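Local atomic coordinates of thermospermine synthase (Medicago truncatula, PDB entry 6BQ6), a protein that probably transfers an aminopropyl group from decarboxylated S-adenosylmethionine to spermidine, yielding the tetraamine thermospermine in plant polyamine biosynthesis. Residues T196-F199 with Y200-L204; C232-N235 with T236-V240. All coordinates share one frame; numbering follows the deposited sequence.

Interaction 1. Residues T196-F199 with Y200-L204; sequences TKDF and YELTL
Phe199 meets Thr203 and Leu204 one turn further along helix 197-204, a short helix of the Rossmann-like synthase domain that is capped at its start and widened at its end. With its CG anti to the backbone N (chi1 172°), the Phe199 ring lies beside the residues that follow; Thr203 CG2 is 3.6 Å from Phe199 CE1, and Leu204 CD1 reaches Phe199 CE2, across the ring from CE1, at 3.7 Å. The Tyr200 ring meets that of Phe199 obliquely, the planes at 54°.

Lys197 and Glu201 run side by side on the partly exposed flank, joined by a salt bridge of 3.0 Å between Lys197 NZ and the syn side of Glu201 OE2, tilted out of the carboxylate plane. Behind these side chains, Phe199 O accepts from Thr203 N and also from Leu204 N, five residues on, and this second bond makes the wider pi-type turn. At the N-cap, Thr196 OG1 accepts from Phe199 N at 3.2 Å and is also bonded to Lys193 O. Further out, Glu169 binds Thr203 OG1, which a water joins to the helix backbone: the water donates to Thr203 OG1 at 2.7 Å and to Asp198 O at 3.0 Å.

Interaction 2. Residues C232-N235 with T236-V240; sequences CIYN and TLRQV
The guanidinium of Arg238 has Tyr234 over one face, with Tyr234 CE2 3.7 Å above the plane near its centre, and the amide of Asn235 at its edge. Ring and guanidinium planes are 43° apart, whereas the Asn235 amide stands nearly upright to the guanidinium at 79°. A bend at chi3 (56°) turns the Arg238 head back along helix 230-238, where it grips one oxygen side-on: Asn235 OD1 receives Arg238 NH1 at 2.8 Å and Arg238 NE at 3.1 Å. The NE bond lies in the carbonyl plane; the NH1 donor stands above it. An alanine here would remove both donors and is likely to leave Asn235 OD1 without this grip and the Tyr234 ring without its flat neighbour.

Further along, Gln239 NE2 reaches Asn235 O at 2.9 Å, beside a weak backbone bond from Gln239 N to the same oxygen. One turn earlier, Cys232 O accepts from Thr236 N and, at 2.8 Å, from Thr236 OG1, which come from opposite faces of its carbonyl plane.

Arg238 NH1 also binds Asn310 O, and Asn235 ND2 binds His314 O, tying the helix to the C-terminal part of the chain. On the buried flank, Ile233 and Leu237 lie side by side against strands 212-220 and 256-264, and helix 197-204 covers the side of Thr236 and Leu237.

Interactions 1 and 2 illustrate how two helices, each organised by contacts within its own turns, join through a few side chains; their centres are 11 Å apart. Tyr200 CE2 packs 3.5 Å from Leu237 CD2, and Lys197 CE lies 3.7 Å from Gln239 CB, so the lysine that pairs with Glu201 also lays its aliphatic chain against Gln239. The Ile233 side chain is about 10 Å from bound thermospermine and about 11 Å from the side chain of Asp181, the predicted proton acceptor; that of Tyr200 is about 13 Å from the ligand. The Phe199 side chain is about 6 Å from that of Ala164, an adenosine-site residue, though no adenosine is bound to this chain.

Interaction 1. Residues T196-F199 with Y200-L204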
ATOM      1  N   THR B 196      31.642 -16.559   6.066  1.00 23.09           N
ATOM      2  CA  THR B 196      32.967 -15.970   5.996  1.00 24.86           C
ATOM      3  C   THR B 196      34.013 -16.945   5.435  1.00 25.55           C
ATOM      4  O   THR B 196      33.889 -18.185   5.575  1.00 24.88           O
ATOM      5  CB  THR B 196      33.433 -15.460   7.373  1.00 25.47           C
ATOM      6  OG1 THR B 196      33.468 -16.548   8.291  1.00 25.04           O
ATOM      7  CG2 THR B 196      32.499 -14.426   7.906  1.00 25.79           C
ATOM      8  N   LYS B 197      35.087 -16.354   4.914  1.00 26.36           N
ATOM      9  CA  LYS B 197      36.229 -17.087   4.403  1.00 26.33           C
ATOM     10  C   LYS B 197      36.768 -18.024   5.464  1.00 26.19           C
ATOM     11  O   LYS B 197      36.972 -19.217   5.215  1.00 25.43           O
ATOM     12  CB  LYS B 197      37.334 -16.156   3.927  1.00 28.90           C
ATOM     13  CG  LYS B 197      38.549 -16.877   3.381  1.00 32.21           C
ATOM     14  CD  LYS B 197      39.662 -15.899   2.991  1.00 37.14           C
ATOM     15  CE  LYS B 197      40.795 -16.625   2.264  1.00 39.83           C
ATOM     16  NZ  LYS B 197      41.666 -17.389   3.193  1.00 42.94           N
ATOM     17  N   ASP B 198      36.980 -17.490   6.657  1.00 26.78           N
ATOM     18  CA  ASP B 198      37.533 -18.314   7.738  1.00 27.81           C
ATOM     19  C   ASP B 198      36.601 -19.447   8.160  1.00 25.68           C
ATOM     20  O   ASP B 198      37.078 -20.554   8.450  1.00 26.03           O
ATOM     21  CB  ASP B 198      37.879 -17.466   8.940  1.00 31.97           C
ATOM     22  CG  ASP B 198      39.237 -16.767   8.804  1.00 37.39           C
ATOM     23  OD1 ASP B 198      39.948 -16.926   7.784  1.00 39.54           O
ATOM     24  OD2 ASP B 198      39.598 -16.033   9.758  1.00 41.83           O
ATOM     25  N   PHE B 199      35.290 -19.187   8.207  1.00 24.15           N
ATOM     26  CA  PHE B 199      34.326 -20.272   8.442  1.00 23.41           C
ATOM     27  C   PHE B 199      34.488 -21.401   7.416  1.00 22.66           C
ATOM     28  O   PHE B 199      34.624 -22.586   7.762  1.00 23.39           O
ATOM     29  CB  PHE B 199      32.881 -19.746   8.479  1.00 23.40           C
ATOM     30  CG  PHE B 199      31.853 -20.846   8.515  1.00 23.57           C
ATOM     31  CD1 PHE B 199      31.696 -21.615   9.662  1.00 23.89           C
ATOM     32  CD2 PHE B 199      31.204 -21.204   7.380  1.00 23.79           C
ATOM     33  CE1 PHE B 199      30.809 -22.665   9.694  1.00 23.40           C
ATOM     34  CE2 PHE B 199      30.298 -22.233   7.398  1.00 23.01           C
ATOM     35  CZ  PHE B 199      30.114 -22.976   8.551  1.00 23.29           C
ATOM     36  N   TYR B 200      34.490 -21.032   6.154  1.00 23.44           N
ATOM     37  CA  TYR B 200      34.561 -22.025   5.094  1.00 23.08           C
ATOM     38  C   TYR B 200      35.854 -22.787   5.147  1.00 25.00           C
ATOM     39  O   TYR B 200      35.831 -24.000   5.043  1.00 24.51           O
ATOM     40  CB  TYR B 200      34.435 -21.368   3.743  1.00 22.82           C
ATOM     41  CG  TYR B 200      33.105 -20.764   3.403  1.00 22.04           C
ATOM     42  CD1 TYR B 200      31.890 -21.397   3.738  1.00 21.64           C
ATOM     43  CD2 TYR B 200      33.047 -19.597   2.651  1.00 22.65           C
ATOM     44  CE1 TYR B 200      30.661 -20.836   3.376  1.00 21.41           C
ATOM     45  CE2 TYR B 200      31.836 -19.061   2.266  1.00 22.52           C
ATOM     46  CZ  TYR B 200      30.636 -19.686   2.631  1.00 22.16           C
ATOM     47  OH  TYR B 200      29.427 -19.132   2.236  1.00 22.65           O
ATOM     48  N   GLU B 201      36.971 -22.068   5.340  1.00 26.35           N
ATOM     49  CA  GLU B 201      38.297 -22.689   5.343  1.00 27.96           C
ATOM     50  C   GLU B 201      38.567 -23.540   6.556  1.00 27.99           C
ATOM     51  O   GLU B 201      39.108 -24.621   6.410  1.00 30.75           O
ATOM     52  CB  GLU B 201      39.408 -21.632   5.217  1.00 31.94           C
ATOM     53  CG  GLU B 201      40.754 -22.218   4.758  1.00 35.37           C
ATOM     54  CD  GLU B 201      41.818 -21.149   4.577  1.00 41.30           C
ATOM     55  OE1 GLU B 201      42.991 -21.529   4.292  1.00 43.17           O
ATOM     56  OE2 GLU B 201      41.472 -19.939   4.701  1.00 44.58           O
ATOM     57  N   LEU B 202      38.236 -23.036   7.729  1.00 26.99           N
ATOM     58  CA  LEU B 202      38.700 -23.597   8.995  1.00 27.57           C
ATOM     59  C   LEU B 202      37.653 -24.411   9.689  1.00 26.44           C
ATOM     60  O   LEU B 202      38.004 -25.196  10.551  1.00 25.74           O
ATOM     61  CB  LEU B 202      39.184 -22.488   9.933  1.00 30.86           C
ATOM     62  CG  LEU B 202      40.338 -21.655   9.363  1.00 33.52           C
ATOM     63  CD1 LEU B 202      40.820 -20.623  10.374  1.00 36.72           C
ATOM     64  CD2 LEU B 202      41.509 -22.522   8.883  1.00 35.30           C
ATOM     65  N   THR B 203      36.373 -24.282   9.322  1.00 24.60           N
ATOM     66  CA  THR B 203      35.292 -25.023  10.001  1.00 24.80           C
ATOM     67  C   THR B 203      34.602 -25.966   9.049  1.00 23.47           C
ATOM     68  O   THR B 203      34.438 -27.141   9.338  1.00 22.95           O
ATOM     69  CB  THR B 203      34.271 -24.080  10.722  1.00 26.94           C
ATOM     70  OG1 THR B 203      34.924 -23.270  11.736  1.00 27.46           O
ATOM     71  CG2 THR B 203      33.116 -24.852  11.322  1.00 28.51           C
ATOM     72  N   LEU B 204      34.167 -25.446   7.905  1.00 23.01           N
ATOM     73  CA  LEU B 204      33.340 -26.253   6.992  1.00 23.38           C
ATOM     74  C   LEU B 204      34.184 -27.249   6.185  1.00 23.70           C
ATOM     75  O   LEU B 204      33.885 -28.458   6.119  1.00 21.65           O
ATOM     76  CB  LEU B 204      32.577 -25.323   6.046  1.00 24.92           C
ATOM     77  CG  LEU B 204      31.442 -26.069   5.286  1.00 25.78           C
ATOM     78  CD1 LEU B 204      30.144 -25.291   5.282  1.00 25.96           C
ATOM     79  CD2 LEU B 204      31.924 -26.381   3.904  1.00 26.66           C
TER
HETATM   80  O   HOH W   1      36.233 -20.976  11.303  1.00 35.07           O

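Interaction 2. Residues C232-N235 with T236-V240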
ATOM      1  N   CYS B 232      29.342 -11.409  -3.763  1.00 23.94           N
ATOM      2  CA  CYS B 232      30.184 -11.548  -2.575  1.00 24.25           C
ATOM      3  C   CYS B 232      30.364 -12.981  -2.086  1.00 22.84           C
ATOM      4  O   CYS B 232      31.443 -13.398  -1.721  1.00 23.79           O
ATOM      5  CB  CYS B 232      29.582 -10.732  -1.455  1.00 25.85           C
ATOM      6  SG  CYS B 232      29.347  -8.987  -1.863  1.00 34.20           S
ATOM      7  N   ILE B 233      29.260 -13.707  -2.068  1.00 20.90           N
ATOM      8  CA  ILE B 233      29.289 -15.121  -1.707  1.00 21.11           C
ATOM      9  C   ILE B 233      30.136 -15.915  -2.713  1.00 20.81           C
ATOM     10  O   ILE B 233      30.993 -16.697  -2.354  1.00 20.84           O
ATOM     11  CB  ILE B 233      27.868 -15.687  -1.620  1.00 21.01           C
ATOM     12  CG1 ILE B 233      27.135 -15.108  -0.388  1.00 22.13           C
ATOM     13  CG2 ILE B 233      27.928 -17.210  -1.502  1.00 20.79           C
ATOM     14  CD1 ILE B 233      25.693 -15.478  -0.270  1.00 22.32           C
ATOM     15  N   TYR B 234      29.908 -15.692  -4.004  1.00 20.30           N
ATOM     16  CA  TYR B 234      30.730 -16.290  -5.006  1.00 20.93           C
ATOM     17  C   TYR B 234      32.225 -16.003  -4.769  1.00 22.03           C
ATOM     18  O   TYR B 234      33.042 -16.883  -4.757  1.00 22.05           O
ATOM     19  CB  TYR B 234      30.299 -15.826  -6.414  1.00 20.68           C
ATOM     20  CG  TYR B 234      31.257 -16.233  -7.476  1.00 21.20           C
ATOM     21  CD1 TYR B 234      31.322 -17.529  -7.928  1.00 21.44           C
ATOM     22  CD2 TYR B 234      32.169 -15.304  -8.019  1.00 21.97           C
ATOM     23  CE1 TYR B 234      32.259 -17.913  -8.890  1.00 23.13           C
ATOM     24  CE2 TYR B 234      33.082 -15.668  -8.969  1.00 23.13           C
ATOM     25  CZ  TYR B 234      33.133 -16.960  -9.432  1.00 23.96           C
ATOM     26  OH  TYR B 234      34.068 -17.339 -10.377  1.00 25.62           O
ATOM     27  N   ASN B 235      32.562 -14.745  -4.602  1.00 23.71           N
ATOM     28  CA  ASN B 235      33.967 -14.399  -4.429  1.00 24.67           C
ATOM     29  C   ASN B 235      34.582 -14.960  -3.161  1.00 24.41           C
ATOM     30  O   ASN B 235      35.754 -15.354  -3.164  1.00 24.64           O
ATOM     31  CB  ASN B 235      34.188 -12.889  -4.500  1.00 26.38           C
ATOM     32  CG  ASN B 235      35.673 -12.536  -4.652  1.00 28.83           C
ATOM     33  OD1 ASN B 235      36.351 -13.080  -5.532  1.00 29.69           O
ATOM     34  ND2 ASN B 235      36.197 -11.666  -3.761  1.00 30.87           N
ATOM     35  N   THR B 236      33.811 -14.977  -2.083  1.00 23.77           N
ATOM     36  CA  THR B 236      34.298 -15.533  -0.824  1.00 23.19           C
ATOM     37  C   THR B 236      34.613 -17.003  -1.033  1.00 23.90           C
ATOM     38  O   THR B 236      35.707 -17.489  -0.688  1.00 24.57           O
ATOM     39  CB  THR B 236      33.317 -15.277   0.319  1.00 22.84           C
ATOM     40  OG1 THR B 236      33.077 -13.861   0.442  1.00 24.35           O
ATOM     41  CG2 THR B 236      33.857 -15.805   1.627  1.00 23.71           C
ATOM     42  N   LEU B 237      33.686 -17.741  -1.664  1.00 22.72           N
ATOM     43  CA  LEU B 237      33.953 -19.148  -1.948  1.00 22.37           C
ATOM     44  C   LEU B 237      35.138 -19.375  -2.895  1.00 24.63           C
ATOM     45  O   LEU B 237      35.844 -20.363  -2.748  1.00 23.51           O
ATOM     46  CB  LEU B 237      32.695 -19.844  -2.464  1.00 22.06           C
ATOM     47  CG  LEU B 237      31.624 -20.082  -1.406  1.00 21.59           C
ATOM     48  CD1 LEU B 237      30.273 -20.383  -2.038  1.00 21.73           C
ATOM     49  CD2 LEU B 237      32.027 -21.178  -0.464  1.00 22.50           C
ATOM     50  N   ARG B 238      35.361 -18.465  -3.849  1.00 25.61           N
ATOM     51  CA  ARG B 238      36.466 -18.583  -4.803  1.00 28.87           C
ATOM     52  C   ARG B 238      37.813 -18.490  -4.063  1.00 29.62           C
ATOM     53  O   ARG B 238      38.851 -19.019  -4.514  1.00 29.93           O
ATOM     54  CB  ARG B 238      36.315 -17.459  -5.864  1.00 31.54           C
ATOM     55  CG  ARG B 238      37.317 -17.496  -6.976  1.00 36.55           C
ATOM     56  CD  ARG B 238      36.875 -16.630  -8.162  1.00 38.04           C
ATOM     57  NE  ARG B 238      36.586 -15.225  -7.825  1.00 39.09           N
ATOM     58  CZ  ARG B 238      36.566 -14.222  -8.719  1.00 40.25           C
ATOM     59  NH1 ARG B 238      36.266 -12.976  -8.364  1.00 39.62           N
ATOM     60  NH2 ARG B 238      36.854 -14.477  -9.987  1.00 40.30           N
ATOM     61  N   GLN B 239      37.800 -17.887  -2.891  1.00 28.87           N
ATOM     62  CA  GLN B 239      39.053 -17.822  -2.078  1.00 29.17           C
ATOM     63  C   GLN B 239      39.394 -19.119  -1.357  1.00 28.91           C
ATOM     64  O   GLN B 239      40.473 -19.237  -0.759  1.00 28.54           O
ATOM     65  CB  GLN B 239      38.946 -16.740  -0.984  1.00 29.47           C
ATOM     66  CG  GLN B 239      38.531 -15.356  -1.431  1.00 30.18           C
ATOM     67  CD  GLN B 239      39.255 -14.895  -2.660  1.00 32.75           C
ATOM     68  OE1 GLN B 239      40.500 -14.931  -2.706  1.00 35.68           O
ATOM     69  NE2 GLN B 239      38.516 -14.454  -3.670  1.00 33.02           N
ATOM     70  N   VAL B 240      38.452 -20.050  -1.277  1.00 26.77           N
ATOM     71  CA  VAL B 240      38.590 -21.232  -0.459  1.00 27.30           C
ATOM     72  C   VAL B 240      38.606 -22.526  -1.262  1.00 26.92           C
ATOM     73  O   VAL B 240      39.316 -23.447  -0.912  1.00 28.79           O
ATOM     74  CB  VAL B 240      37.448 -21.297   0.579  1.00 27.39           C
ATOM     75  CG1 VAL B 240      37.528 -22.529   1.475  1.00 28.59           C
ATOM     76  CG2 VAL B 240      37.416 -20.012   1.417  1.00 28.80           C
TER